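Local coordinates for p800 reaction center core protein (Heliobacterium modesticaldum, PDB 5V8K) that forms the homodimeric core of a photosynthetic reaction center, holding bacteriochlorophylls within the membrane and a 4Fe-4S cluster that accepts the electron, at residues L211-M222 with A263-F274. Sequence-based numbering, arbitrary orientation.
With GBF (Bacteriochlorophyll g), chain V.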
ATOM      1  N   LEU A 211      27.676  14.756  -7.238  1.00 41.15           N
ATOM      2  CA  LEU A 211      27.807  13.777  -6.162  1.00 42.00           C
ATOM      3  C   LEU A 211      26.938  12.545  -6.435  1.00 41.25           C
ATOM      4  O   LEU A 211      27.356  11.406  -6.180  1.00 40.52           O
ATOM      5  CB  LEU A 211      27.453  14.420  -4.824  1.00 39.58           C
ATOM      6  CG  LEU A 211      27.703  13.543  -3.604  1.00 39.40           C
ATOM      7  CD1 LEU A 211      29.190  13.445  -3.357  1.00 39.49           C
ATOM      8  CD2 LEU A 211      26.995  14.126  -2.410  1.00 42.19           C
ATOM      9  N   ALA A 212      25.736  12.755  -6.989  1.00 41.53           N
ATOM     10  CA  ALA A 212      24.851  11.635  -7.299  1.00 42.36           C
ATOM     11  C   ALA A 212      25.503  10.694  -8.299  1.00 44.24           C
ATOM     12  O   ALA A 212      25.423   9.472  -8.167  1.00 40.78           O
ATOM     13  CB  ALA A 212      23.518  12.148  -7.849  1.00 40.76           C
ATOM     14  N   PHE A 213      26.161  11.257  -9.305  1.00 40.66           N
ATOM     15  CA  PHE A 213      26.875  10.453 -10.279  1.00 41.37           C
ATOM     16  C   PHE A 213      28.056   9.723  -9.650  1.00 41.32           C
ATOM     17  O   PHE A 213      28.330   8.569 -10.003  1.00 44.21           O
ATOM     18  CB  PHE A 213      27.332  11.327 -11.436  1.00 43.80           C
ATOM     19  CG  PHE A 213      28.036  10.566 -12.475  1.00 46.95           C
ATOM     20  CD1 PHE A 213      27.340   9.854 -13.443  1.00 49.20           C
ATOM     21  CD2 PHE A 213      29.393  10.502 -12.454  1.00 47.90           C
ATOM     22  CE1 PHE A 213      28.031   9.122 -14.391  1.00 50.41           C
ATOM     23  CE2 PHE A 213      30.083   9.766 -13.361  1.00 50.19           C
ATOM     24  CZ  PHE A 213      29.429   9.069 -14.324  1.00 47.47           C
ATOM     25  N   HIS A 214      28.764  10.371  -8.718  1.00 39.27           N
ATOM     26  CA  HIS A 214      29.801   9.688  -7.942  1.00 43.34           C
ATOM     27  C   HIS A 214      29.209   8.507  -7.179  1.00 41.91           C
ATOM     28  O   HIS A 214      29.766   7.410  -7.179  1.00 38.19           O
ATOM     29  CB  HIS A 214      30.455  10.679  -6.978  1.00 39.49           C
ATOM     30  CG  HIS A 214      31.471  11.588  -7.601  1.00 42.60           C
ATOM     31  ND1 HIS A 214      32.261  11.217  -8.668  1.00 43.45           N
ATOM     32  CD2 HIS A 214      31.836  12.858  -7.290  1.00 41.60           C
ATOM     33  CE1 HIS A 214      33.071  12.216  -8.985  1.00 47.62           C
ATOM     34  NE2 HIS A 214      32.840  13.220  -8.158  1.00 45.68           N
ATOM     35  N   PHE A 215      28.062   8.714  -6.532  1.00 38.45           N
ATOM     36  CA  PHE A 215      27.403   7.621  -5.825  1.00 37.37           C
ATOM     37  C   PHE A 215      27.171   6.425  -6.736  1.00 40.95           C
ATOM     38  O   PHE A 215      27.407   5.271  -6.345  1.00 38.03           O
ATOM     39  CB  PHE A 215      26.056   8.071  -5.251  1.00 36.45           C
ATOM     40  CG  PHE A 215      26.114   8.693  -3.907  1.00 36.10           C
ATOM     41  CD1 PHE A 215      26.307   7.903  -2.776  1.00 35.88           C
ATOM     42  CD2 PHE A 215      25.889  10.045  -3.743  1.00 37.44           C
ATOM     43  CE1 PHE A 215      26.309   8.455  -1.526  1.00 37.88           C
ATOM     44  CE2 PHE A 215      25.893  10.614  -2.491  1.00 36.15           C
ATOM     45  CZ  PHE A 215      26.105   9.832  -1.378  1.00 39.53           C
ATOM     46  N   ALA A 216      26.659   6.676  -7.950  1.00 38.19           N
ATOM     47  CA  ALA A 216      26.431   5.583  -8.887  1.00 40.17           C
ATOM     48  C   ALA A 216      27.737   4.886  -9.257  1.00 39.26           C
ATOM     49  O   ALA A 216      27.777   3.653  -9.347  1.00 43.09           O
ATOM     50  CB  ALA A 216      25.715   6.095 -10.139  1.00 40.92           C
ATOM     51  N   THR A 217      28.824   5.641  -9.471  1.00 41.41           N
ATOM     52  CA  THR A 217      30.080   4.961  -9.772  1.00 41.70           C
ATOM     53  C   THR A 217      30.550   4.150  -8.566  1.00 45.08           C
ATOM     54  O   THR A 217      31.187   3.103  -8.731  1.00 41.00           O
ATOM     55  CB  THR A 217      31.169   5.946 -10.230  1.00 43.80           C
ATOM     56  OG1 THR A 217      31.523   6.875  -9.200  1.00 42.11           O
ATOM     57  CG2 THR A 217      30.716   6.694 -11.432  1.00 44.50           C
ATOM     58  N   VAL A 218      30.211   4.588  -7.354  1.00 41.04           N
ATOM     59  CA  VAL A 218      30.618   3.851  -6.170  1.00 40.35           C
ATOM     60  C   VAL A 218      29.817   2.559  -6.036  1.00 40.51           C
ATOM     61  O   VAL A 218      30.361   1.518  -5.647  1.00 42.83           O
ATOM     62  CB  VAL A 218      30.497   4.735  -4.916  1.00 41.59           C
ATOM     63  CG1 VAL A 218      30.667   3.881  -3.635  1.00 39.79           C
ATOM     64  CG2 VAL A 218      31.559   5.827  -4.953  1.00 38.12           C
ATOM     65  N   VAL A 219      28.510   2.615  -6.308  1.00 39.18           N
ATOM     66  CA  VAL A 219      27.678   1.409  -6.325  1.00 38.22           C
ATOM     67  C   VAL A 219      28.305   0.350  -7.229  1.00 40.49           C
ATOM     68  O   VAL A 219      28.505  -0.802  -6.826  1.00 38.66           O
ATOM     69  CB  VAL A 219      26.239   1.757  -6.761  1.00 36.71           C
ATOM     70  CG1 VAL A 219      25.412   0.490  -7.106  1.00 37.27           C
ATOM     71  CG2 VAL A 219      25.533   2.486  -5.659  1.00 34.61           C
ATOM     72  N   PHE A 220      28.627   0.727  -8.470  1.00 43.27           N
ATOM     73  CA  PHE A 220      29.208  -0.246  -9.397  1.00 44.33           C
ATOM     74  C   PHE A 220      30.597  -0.696  -8.919  1.00 44.63           C
ATOM     75  O   PHE A 220      30.949  -1.882  -9.027  1.00 46.33           O
ATOM     76  CB  PHE A 220      29.286   0.328 -10.821  1.00 42.15           C
ATOM     77  CG  PHE A 220      27.979   0.276 -11.596  1.00 45.64           C
ATOM     78  CD1 PHE A 220      26.988   1.230 -11.401  1.00 42.42           C
ATOM     79  CD2 PHE A 220      27.761  -0.727 -12.541  1.00 45.90           C
ATOM     80  CE1 PHE A 220      25.792   1.180 -12.129  1.00 44.99           C
ATOM     81  CE2 PHE A 220      26.575  -0.784 -13.269  1.00 45.66           C
ATOM     82  CZ  PHE A 220      25.588   0.177 -13.058  1.00 45.86           C
ATOM     83  N   ALA A 221      31.404   0.225  -8.387  1.00 40.96           N
ATOM     84  CA  ALA A 221      32.738  -0.160  -7.943  1.00 41.27           C
ATOM     85  C   ALA A 221      32.676  -1.131  -6.757  1.00 43.60           C
ATOM     86  O   ALA A 221      33.509  -2.031  -6.633  1.00 42.36           O
ATOM     87  CB  ALA A 221      33.547   1.080  -7.577  1.00 41.42           C
ATOM     88  N   MET A 222      31.699  -0.966  -5.877  1.00 41.71           N
ATOM     89  CA  MET A 222      31.578  -1.889  -4.754  1.00 42.35           C
ATOM     90  C   MET A 222      31.215  -3.305  -5.183  1.00 42.84           C
ATOM     91  O   MET A 222      31.486  -4.249  -4.435  1.00 41.72           O
ATOM     92  CB  MET A 222      30.533  -1.371  -3.760  1.00 38.71           C
ATOM     93  CG  MET A 222      30.957  -0.176  -2.970  1.00 40.31           C
ATOM     94  SD  MET A 222      29.627   0.422  -1.889  1.00 39.11           S
ATOM     95  CE  MET A 222      30.470   1.656  -0.863  1.00 40.05           C
ATOM     96  N   ALA A 263      26.212  -1.564   2.307  1.00 33.52           N
ATOM     97  CA  ALA A 263      26.845  -0.330   1.865  1.00 35.66           C
ATOM     98  C   ALA A 263      26.321   0.100   0.504  1.00 36.55           C
ATOM     99  O   ALA A 263      26.138   1.295   0.238  1.00 36.41           O
ATOM    100  CB  ALA A 263      28.345  -0.508   1.793  1.00 35.38           C
ATOM    101  N   ILE A 264      26.099  -0.866  -0.377  1.00 36.09           N
ATOM    102  CA  ILE A 264      25.596  -0.588  -1.718  1.00 37.52           C
ATOM    103  C   ILE A 264      24.209   0.029  -1.636  1.00 36.38           C
ATOM    104  O   ILE A 264      23.916   1.032  -2.290  1.00 37.60           O
ATOM    105  CB  ILE A 264      25.593  -1.878  -2.555  1.00 38.24           C
ATOM    106  CG1 ILE A 264      27.020  -2.207  -2.960  1.00 36.93           C
ATOM    107  CG2 ILE A 264      24.696  -1.731  -3.805  1.00 37.81           C
ATOM    108  CD1 ILE A 264      27.169  -3.547  -3.582  1.00 36.13           C
ATOM    109  N   LEU A 265      23.337  -0.562  -0.831  1.00 34.30           N
ATOM    110  CA  LEU A 265      21.992  -0.045  -0.726  1.00 36.68           C
ATOM    111  C   LEU A 265      22.009   1.365  -0.173  1.00 35.50           C
ATOM    112  O   LEU A 265      21.299   2.233  -0.684  1.00 35.81           O
ATOM    113  CB  LEU A 265      21.122  -0.972   0.109  1.00 32.40           C
ATOM    114  CG  LEU A 265      19.657  -0.541   0.259  1.00 35.29           C
ATOM    115  CD1 LEU A 265      18.917  -0.388  -1.127  1.00 35.22           C
ATOM    116  CD2 LEU A 265      18.940  -1.511   1.133  1.00 32.92           C
ATOM    117  N   GLY A 266      22.865   1.629   0.828  1.00 34.30           N
ATOM    118  CA  GLY A 266      23.008   2.985   1.325  1.00 33.86           C
ATOM    119  C   GLY A 266      23.428   3.977   0.261  1.00 33.38           C
ATOM    120  O   GLY A 266      22.884   5.080   0.190  1.00 32.76           O
ATOM    121  N   HIS A 267      24.379   3.600  -0.591  1.00 32.08           N
ATOM    122  CA  HIS A 267      24.882   4.542  -1.592  1.00 32.47           C
ATOM    123  C   HIS A 267      23.940   4.676  -2.791  1.00 32.39           C
ATOM    124  O   HIS A 267      23.880   5.744  -3.401  1.00 33.24           O
ATOM    125  CB  HIS A 267      26.273   4.135  -2.049  1.00 33.15           C
ATOM    126  CG  HIS A 267      27.320   4.400  -1.013  1.00 36.96           C
ATOM    127  ND1 HIS A 267      27.513   3.577   0.072  1.00 37.16           N
ATOM    128  CD2 HIS A 267      28.171   5.441  -0.850  1.00 35.27           C
ATOM    129  CE1 HIS A 267      28.465   4.080   0.843  1.00 36.59           C
ATOM    130  NE2 HIS A 267      28.862   5.220   0.315  1.00 37.36           N
ATOM    131  N   LEU A 268      23.204   3.619  -3.123  1.00 37.17           N
ATOM    132  CA  LEU A 268      22.165   3.711  -4.139  1.00 35.03           C
ATOM    133  C   LEU A 268      21.072   4.685  -3.726  1.00 35.60           C
ATOM    134  O   LEU A 268      20.654   5.548  -4.508  1.00 37.75           O
ATOM    135  CB  LEU A 268      21.581   2.316  -4.374  1.00 37.67           C
ATOM    136  CG  LEU A 268      20.342   2.240  -5.205  1.00 40.38           C
ATOM    137  CD1 LEU A 268      20.634   2.868  -6.553  1.00 41.92           C
ATOM    138  CD2 LEU A 268      19.893   0.789  -5.301  1.00 40.04           C
ATOM    139  N   VAL A 269      20.621   4.508  -2.510  1.00 34.65           N
ATOM    140  CA  VAL A 269      19.527   5.312  -2.012  1.00 34.21           C
ATOM    141  C   VAL A 269      19.957   6.810  -1.874  1.00 35.87           C
ATOM    142  O   VAL A 269      19.300   7.725  -2.319  1.00 36.12           O
ATOM    143  CB  VAL A 269      18.916   4.841  -0.662  1.00 37.72           C
ATOM    144  CG1 VAL A 269      17.907   5.832  -0.135  1.00 37.95           C
ATOM    145  CG2 VAL A 269      18.360   3.429  -0.737  1.00 33.74           C
ATOM    146  N   MET A 270      21.124   7.034  -1.297  1.00 38.30           N
ATOM    147  CA  MET A 270      21.599   8.404  -1.075  1.00 38.22           C
ATOM    148  C   MET A 270      21.886   9.073  -2.427  1.00 38.49           C
ATOM    149  O   MET A 270      21.743  10.250  -2.597  1.00 39.31           O
ATOM    150  CB  MET A 270      22.864   8.529  -0.168  1.00 40.93           C
ATOM    151  CG  MET A 270      22.672   8.140   1.274  1.00 51.12           C
ATOM    152  SD  MET A 270      21.725   9.380   2.126  1.00 55.89           S
ATOM    153  CE  MET A 270      22.427   9.336   3.740  1.00 53.67           C
ATOM    154  N   GLY A 271      22.415   8.306  -3.349  1.00 36.35           N
ATOM    155  CA  GLY A 271      22.684   8.846  -4.674  1.00 36.17           C
ATOM    156  C   GLY A 271      21.410   9.290  -5.378  1.00 36.71           C
ATOM    157  O   GLY A 271      21.354  10.377  -5.952  1.00 37.38           O
ATOM    158  N   ILE A 272      20.358   8.485  -5.295  1.00 38.51           N
ATOM    159  CA  ILE A 272      19.084   8.867  -5.899  1.00 38.24           C
ATOM    160  C   ILE A 272      18.579  10.147  -5.250  1.00 38.93           C
ATOM    161  O   ILE A 272      18.043  11.046  -5.915  1.00 38.02           O
ATOM    162  CB  ILE A 272      18.052   7.741  -5.747  1.00 37.99           C
ATOM    163  CG1 ILE A 272      18.436   6.513  -6.597  1.00 38.97           C
ATOM    164  CG2 ILE A 272      16.650   8.224  -6.090  1.00 40.21           C
ATOM    165  CD1 ILE A 272      18.495   6.724  -8.061  1.00 41.74           C
ATOM    166  N   MET A 273      18.734  10.202  -3.937  1.00 39.68           N
ATOM    167  CA  MET A 273      18.252  11.356  -3.157  1.00 41.00           C
ATOM    168  C   MET A 273      19.014  12.662  -3.574  1.00 44.99           C
ATOM    169  O   MET A 273      18.441  13.728  -3.693  1.00 44.65           O
ATOM    170  CB  MET A 273      18.273  11.164  -1.601  1.00 39.95           C
ATOM    171  CG  MET A 273      17.274  10.188  -1.016  1.00 41.18           C
ATOM    172  SD  MET A 273      17.748   9.580   0.592  1.00 51.35           S
ATOM    173  CE  MET A 273      17.601  11.003   1.628  1.00 51.93           C
ATOM    174  N   PHE A 274      20.311  12.578  -3.774  1.00 35.20           N
ATOM    175  CA  PHE A 274      21.072  13.761  -4.185  1.00 36.15           C
ATOM    176  C   PHE A 274      20.797  14.126  -5.645  1.00 36.53           C
ATOM    177  O   PHE A 274      20.836  15.304  -6.000  1.00 38.80           O
ATOM    178  CB  PHE A 274      22.571  13.554  -3.972  1.00 36.22           C
ATOM    179  CG  PHE A 274      23.042  13.879  -2.577  1.00 38.20           C
ATOM    180  CD1 PHE A 274      23.298  15.186  -2.226  1.00 37.26           C
ATOM    181  CD2 PHE A 274      23.216  12.882  -1.623  1.00 36.05           C
ATOM    182  CE1 PHE A 274      23.717  15.503  -0.943  1.00 38.19           C
ATOM    183  CE2 PHE A 274      23.625  13.202  -0.348  1.00 40.70           C
ATOM    184  CZ  PHE A 274      23.883  14.515  -0.011  1.00 38.35           C
TER
HETATM  185 MG   GBF V1020      30.271   6.798   1.350  1.00 40.81          MG
HETATM  186  CHA GBF V1020      32.233   4.235   2.753  1.00 38.66           C
HETATM  187  CHB GBF V1020      28.509   6.887   4.157  1.00 33.89           C
HETATM  188  CHC GBF V1020      29.127   9.788   0.175  1.00 38.67           C
HETATM  189  CHD GBF V1020      32.787   6.891  -1.244  1.00 36.95           C
HETATM  190  NA  GBF V1020      30.327   5.778   3.076  1.00 42.09           N
HETATM  191  C1A GBF V1020      31.075   4.769   3.543  1.00 37.73           C
HETATM  192  C2A GBF V1020      30.770   4.158   4.900  1.00 41.24           C
HETATM  193  C3A GBF V1020      29.458   4.880   5.181  1.00 44.26           C
HETATM  194  C4A GBF V1020      29.430   5.906   4.065  1.00 43.41           C
HETATM  195  CMA GBF V1020      28.229   4.008   5.066  1.00 42.06           C
HETATM  196  CAA GBF V1020      31.787   4.353   6.039  1.00 38.61           C
HETATM  197  CBA GBF V1020      32.057   5.806   6.412  1.00 44.63           C
HETATM  198  CGA GBF V1020      33.138   6.404   5.576  1.00 52.78           C
HETATM  199  O1A GBF V1020      34.070   5.711   5.209  1.00 54.64           O
HETATM  200  O2A GBF V1020      33.050   7.792   5.164  1.00 65.78           O
HETATM  201  NB  GBF V1020      29.007   8.177   2.116  1.00 39.32           N
HETATM  202  C1B GBF V1020      28.277   8.031   3.226  1.00 43.44           C
HETATM  203  C2B GBF V1020      27.401   9.123   3.305  1.00 44.67           C
HETATM  204  C3B GBF V1020      27.614   9.916   2.192  1.00 38.79           C
HETATM  205  C4B GBF V1020      28.616   9.275   1.465  1.00 38.74           C
HETATM  206  CMB GBF V1020      26.410   9.395   4.407  1.00 41.53           C
HETATM  207  CAB GBF V1020      26.922  11.182   1.822  1.00 39.99           C
HETATM  208  CBB GBF V1020      25.837  11.726   2.336  1.00 42.11           C
HETATM  209  NC  GBF V1020      30.817   8.003  -0.208  1.00 40.32           N
HETATM  210  C1C GBF V1020      30.256   9.160  -0.541  1.00 39.64           C
HETATM  211  C2C GBF V1020      30.653  10.012  -1.699  1.00 43.66           C
HETATM  212  C3C GBF V1020      31.733   9.069  -1.958  1.00 42.42           C
HETATM  213  C4C GBF V1020      31.782   7.945  -1.141  1.00 36.54           C
HETATM  214  CMC GBF V1020      29.531   9.881  -2.730  1.00 43.91           C
HETATM  215  CAC GBF V1020      32.696   9.268  -3.051  1.00 38.98           C
HETATM  216  CBC GBF V1020      32.629  10.489  -3.940  1.00 42.05           C
HETATM  217  ND  GBF V1020      32.030   5.931   0.811  1.00 35.83           N
HETATM  218  C1D GBF V1020      32.913   5.906  -0.174  1.00 42.21           C
HETATM  219  C2D GBF V1020      34.091   4.823  -0.308  1.00 40.04           C
HETATM  220  C3D GBF V1020      33.660   4.271   0.904  1.00 41.02           C
HETATM  221  C4D GBF V1020      32.534   4.881   1.557  1.00 35.85           C
HETATM  222  CMD GBF V1020      35.180   4.563  -1.309  1.00 47.91           C
HETATM  223  CAD GBF V1020      34.070   3.131   1.769  1.00 43.03           C
HETATM  224  OBD GBF V1020      35.033   2.281   1.759  1.00 43.92           O
HETATM  225  CBD GBF V1020      33.256   3.193   3.021  1.00 44.76           C
HETATM  226  CGD GBF V1020      32.628   1.887   3.374  1.00 41.07           C
HETATM  227  O1D GBF V1020      31.990   1.223   2.596  1.00 44.88           O
HETATM  228  O2D GBF V1020      32.741   1.385   4.708  1.00 39.02           O
HETATM  229  CED GBF V1020      32.131   0.138   5.039  1.00 37.01           C
HETATM  230  C1  GBF V1020      34.206   8.391   4.565  1.00 72.26           C
HETATM  231  C2  GBF V1020      34.005   9.871   4.265  1.00 66.02           C
HETATM  232  C3  GBF V1020      33.344  10.278   3.166  1.00 61.76           C
HETATM  233  C4  GBF V1020      32.823   9.247   2.211  1.00 58.82           C
HETATM  234  C5  GBF V1020      33.125  11.741   2.817  1.00 57.61           C
HETATM  235  C6  GBF V1020      33.055  12.678   4.028  1.00 57.44           C
HETATM  236  C7  GBF V1020      33.220  14.133   3.619  1.00 59.24           C
HETATM  237  C8  GBF V1020      32.797  15.144   4.404  1.00 63.21           C
HETATM  238  C9  GBF V1020      32.137  14.860   5.712  1.00 65.70           C
HETATM  239  C10 GBF V1020      32.988  16.588   4.014  1.00 64.37           C
HETATM  240  C11 GBF V1020      32.022  16.952   2.910  1.00 61.77           C
HETATM  241  C12 GBF V1020      32.660  18.037   2.092  1.00 61.81           C
HETATM  242  C13 GBF V1020      32.237  18.310   0.854  1.00 58.84           C
HETATM  243  C14 GBF V1020      31.088  17.545   0.241  1.00 58.59           C
HETATM  244  C15 GBF V1020      32.911  19.424   0.088  1.00 56.82           C
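The Phe215 ring lies with one face over the backbone of Met270 and Gly271, the Gly271 N side offset toward its rim, while methyl CMC of the bacteriochlorophyll g sits centrally over the opposite face; His267 CB lies at its edge. The Phe274 ring is nearly parallel to that of Phe215 but slid aside, and Leu211 CD2 stands over its centre in a CH-pi contact. On His267, methyl CE of Met222 lies 3.5 Å above one face, toward the rim; the extended, flexible thioether chain carries it there past Ile264. Segments 211-222 and 263-274, on the antiparallel membrane helices 200-224 and 258-291, pack here by knobs-into-holes, the segment axes approaching to 8.0 Å at 159°, and form an axial-ligand site for the pigment. Phe215 is one knob, set among His267, Met270, Gly271 and Phe274. Gly271 suits this place because any CB would collide with Phe215 CB, which already lies 3.5 Å from Gly271 CA. With CG anti to the carbonyl carbon (chi1 -87°), the Phe215 ring is laid across Gly271, and its CZ meets macrocycle atom CHC at 3.4 Å. With an alanine here, a gap would probably open between Gly271 and the macrocycle, and the CMC methyl would lose the ring it lies over. Val219, branched and compact, presses CG2 against the Leu268 backbone. Histidine suits its post by having two ring nitrogens: His267 NE2 binds the pigment magnesium at 2.4 Å, and ND1, fixing the ring's rotation, donates to Ala263 O at 2.7 Å, nearly straight (169°) and in the ring plane.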